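Local coordinates for protein tryptophan halogenase superfamily (Brevundimonas sp. BAL3, PDB 6FRL) that probably halogenates electron-rich substrates as a flavin-dependent halogenase, with a preference for bromination over chlorination, at residues Q81-L86 and D262-F267. Sequence-based numbering, arbitrary orientation.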
ATOM      1  N   GLN B  81      10.656  -0.032  33.517  1.00 32.61           N
ATOM      2  CA  GLN B  81       9.577   0.412  34.403  1.00 35.14           C
ATOM      3  C   GLN B  81       8.245   0.549  33.633  1.00 34.66           C
ATOM      4  O   GLN B  81       7.365   1.320  34.001  1.00 33.67           O
ATOM      5  CB  GLN B  81       9.929   1.734  35.134  1.00 39.07           C
ATOM      6  CG  GLN B  81      11.022   1.631  36.205  1.00 42.07           C
ATOM      7  CD  GLN B  81      10.650   0.706  37.375  1.00 45.36           C
ATOM      8  OE1 GLN B  81      11.319  -0.290  37.610  1.00 44.13           O
ATOM      9  NE2 GLN B  81       9.557   1.016  38.084  1.00 50.55           N
ATOM     10  N   ALA B  82       8.093  -0.260  32.593  1.00 34.55           N
ATOM     11  CA  ALA B  82       7.022  -0.095  31.620  1.00 32.54           C
ATOM     12  C   ALA B  82       5.702  -0.633  32.096  1.00 31.76           C
ATOM     13  O   ALA B  82       5.657  -1.512  32.965  1.00 31.04           O
ATOM     14  CB  ALA B  82       7.376  -0.810  30.325  1.00 33.50           C
ATOM     15  N   THR B  83       4.644  -0.118  31.477  1.00 30.16           N
ATOM     16  CA  THR B  83       3.293  -0.677  31.589  1.00 30.55           C
ATOM     17  C   THR B  83       2.689  -0.837  30.179  1.00 30.44           C
ATOM     18  O   THR B  83       3.227  -0.318  29.193  1.00 29.40           O
ATOM     19  CB  THR B  83       2.364   0.261  32.387  1.00 29.75           C
ATOM     20  OG1 THR B  83       2.159   1.474  31.644  1.00 30.48           O
ATOM     21  CG2 THR B  83       2.967   0.610  33.734  1.00 30.38           C
ATOM     22  N   CYS B  84       1.568  -1.539  30.112  1.00 27.20           N
ATOM     23  CA  CYS B  84       0.852  -1.759  28.859  1.00 27.24           C
ATOM     24  C   CYS B  84       0.121  -0.511  28.359  1.00 27.73           C
ATOM     25  O   CYS B  84      -0.383   0.280  29.165  1.00 25.18           O
ATOM     26  CB  CYS B  84      -0.176  -2.878  29.033  1.00 27.88           C
ATOM     27  SG  CYS B  84       0.522  -4.412  29.668  1.00 28.84           S
ATOM     28  N   LYS B  85       0.096  -0.339  27.035  1.00 27.62           N
ATOM     29  CA  LYS B  85      -0.661   0.738  26.389  1.00 29.69           C
ATOM     30  C   LYS B  85      -1.598   0.157  25.334  1.00 32.32           C
ATOM     31  O   LYS B  85      -1.141  -0.325  24.268  1.00 32.29           O
ATOM     32  CB  LYS B  85       0.246   1.771  25.723  1.00 28.52           C
ATOM     33  CG  LYS B  85      -0.576   2.865  25.024  1.00 28.90           C
ATOM     34  CD  LYS B  85       0.256   3.948  24.391  1.00 27.73           C
ATOM     35  CE  LYS B  85      -0.555   4.855  23.487  1.00 25.84           C
ATOM     36  NZ  LYS B  85       0.307   5.586  22.494  1.00 25.92           N
ATOM     37  N   LEU B  86      -2.901   0.211  25.624  1.00 33.17           N
ATOM     38  CA  LEU B  86      -3.907  -0.235  24.657  1.00 33.82           C
ATOM     39  C   LEU B  86      -4.415   0.824  23.647  1.00 34.24           C
ATOM     40  O   LEU B  86      -5.112   0.467  22.698  1.00 31.23           O
ATOM     41  CB  LEU B  86      -5.084  -0.837  25.395  1.00 33.51           C
ATOM     42  CG  LEU B  86      -4.763  -2.211  25.973  1.00 33.47           C
ATOM     43  CD1 LEU B  86      -5.902  -2.623  26.881  1.00 34.02           C
ATOM     44  CD2 LEU B  86      -4.512  -3.249  24.892  1.00 32.51           C
ATOM     45  N   ASP B 262      -2.519   3.704  43.815  1.00 79.30           N
ATOM     46  CA  ASP B 262      -2.828   4.282  42.494  1.00 78.54           C
ATOM     47  C   ASP B 262      -2.416   3.309  41.396  1.00 75.37           C
ATOM     48  O   ASP B 262      -1.240   3.232  41.052  1.00 83.30           O
ATOM     49  CB  ASP B 262      -2.117   5.626  42.281  1.00 76.49           C
ATOM     50  CG  ASP B 262      -2.926   6.811  42.779  1.00 78.78           C
ATOM     51  OD1 ASP B 262      -4.137   6.670  43.074  1.00 84.65           O
ATOM     52  OD2 ASP B 262      -2.342   7.912  42.868  1.00 80.72           O
ATOM     53  N   ALA B 263      -3.390   2.572  40.865  1.00 70.00           N
ATOM     54  CA  ALA B 263      -3.139   1.544  39.854  1.00 64.23           C
ATOM     55  C   ALA B 263      -2.970   2.247  38.494  1.00 56.82           C
ATOM     56  O   ALA B 263      -3.899   2.922  38.041  1.00 50.23           O
ATOM     57  CB  ALA B 263      -4.281   0.529  39.806  1.00 60.57           C
ATOM     58  N   PRO B 264      -1.773   2.125  37.860  1.00 48.79           N
ATOM     59  CA  PRO B 264      -1.620   2.748  36.550  1.00 43.87           C
ATOM     60  C   PRO B 264      -2.575   2.135  35.522  1.00 39.67           C
ATOM     61  O   PRO B 264      -2.795   0.917  35.517  1.00 39.30           O
ATOM     62  CB  PRO B 264      -0.169   2.457  36.195  1.00 44.11           C
ATOM     63  CG  PRO B 264       0.228   1.311  37.054  1.00 43.30           C
ATOM     64  CD  PRO B 264      -0.501   1.534  38.321  1.00 43.96           C
ATOM     65  N   ALA B 265      -3.174   3.001  34.709  1.00 36.08           N
ATOM     66  CA  ALA B 265      -4.141   2.592  33.682  1.00 35.17           C
ATOM     67  C   ALA B 265      -3.390   2.119  32.417  1.00 34.56           C
ATOM     68  O   ALA B 265      -2.300   2.638  32.116  1.00 32.65           O
ATOM     69  CB  ALA B 265      -5.071   3.768  33.338  1.00 34.09           C
ATOM     70  N   PRO B 266      -3.981   1.193  31.648  1.00 31.02           N
ATOM     71  CA  PRO B 266      -3.402   0.747  30.372  1.00 30.05           C
ATOM     72  C   PRO B 266      -3.722   1.663  29.172  1.00 28.01           C
ATOM     73  O   PRO B 266      -4.051   1.183  28.080  1.00 28.52           O
ATOM     74  CB  PRO B 266      -4.023  -0.646  30.181  1.00 30.69           C
ATOM     75  CG  PRO B 266      -5.350  -0.546  30.837  1.00 34.12           C
ATOM     76  CD  PRO B 266      -5.268   0.529  31.922  1.00 32.54           C
ATOM     77  N   PHE B 267      -3.598   2.964  29.376  1.00 27.06           N
ATOM     78  CA  PHE B 267      -3.744   3.941  28.309  1.00 29.01           C
ATOM     79  C   PHE B 267      -3.082   5.259  28.683  1.00 32.77           C
ATOM     80  O   PHE B 267      -2.854   5.546  29.868  1.00 35.90           O
ATOM     81  CB  PHE B 267      -5.198   4.184  27.981  1.00 29.15           C
ATOM     82  CG  PHE B 267      -6.048   4.525  29.169  1.00 30.23           C
ATOM     83  CD1 PHE B 267      -6.048   5.812  29.682  1.00 31.31           C
ATOM     84  CD2 PHE B 267      -6.871   3.545  29.768  1.00 31.51           C
ATOM     85  CE1 PHE B 267      -6.861   6.126  30.781  1.00 32.97           C
ATOM     86  CE2 PHE B 267      -7.676   3.848  30.851  1.00 32.61           C
ATOM     87  CZ  PHE B 267      -7.654   5.138  31.377  1.00 32.68           C
TER
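L86 and P266 carry the one hydrogen bond between 81-86 and 262-267. L86 N donates to P266 O at 2.9 Å, and the N-H...O angle of 170° makes it nearly straight. At the acceptor the geometry is less regular: the donor sits 39° out of the carbonyl plane, so the approach is over the carbonyl rather than along a lone pair. A second link runs in the reverse sense, since P266 CA reaches C84 O at 3.3 Å with 137° at the hydrogen, a CA-H...O contact. Two carbonyls thus each receive a hydrogen from the other chain segment, and the CA atoms of K85 and P266 are 4.8 Å apart.

The side chains add a thin apolar layer. In L86 the CG lies beside the backbone N, and its CD1 comes within 4.3 Å of P266 CB. Farther along, T83 CG2 meets P264 CG at 4.4 Å, methyl to ring carbon. The CA-CB bond of K85 points away from 262-267, and the extended chain carries NZ to S352 OG and T58 O, while T83 OG1 is hydrogen-bonded to P282 O and H166 ND1.

P266 is the centre of an inverse gamma turn, with a weak bond from F267 N to A265 O (3.0 Å). A265 CB also rests over one face of the F267 ring, near its edge, 3.5 Å from the plane. H497 bridges the two segments, with ND1 on P264 O and NE2 on C84 N, while helix 137-143 supplies L141 and A142 against L86.

The touching parts run roughly alongside each other, and the strands that follow, 87-91 and 268-273, are parallel neighbours in the mixed seven-stranded sheet. This backbone link therefore lies at the entry to a parallel strand pair, where the proline-centred turn leads 262-267 into the sheet of the halogenase fold.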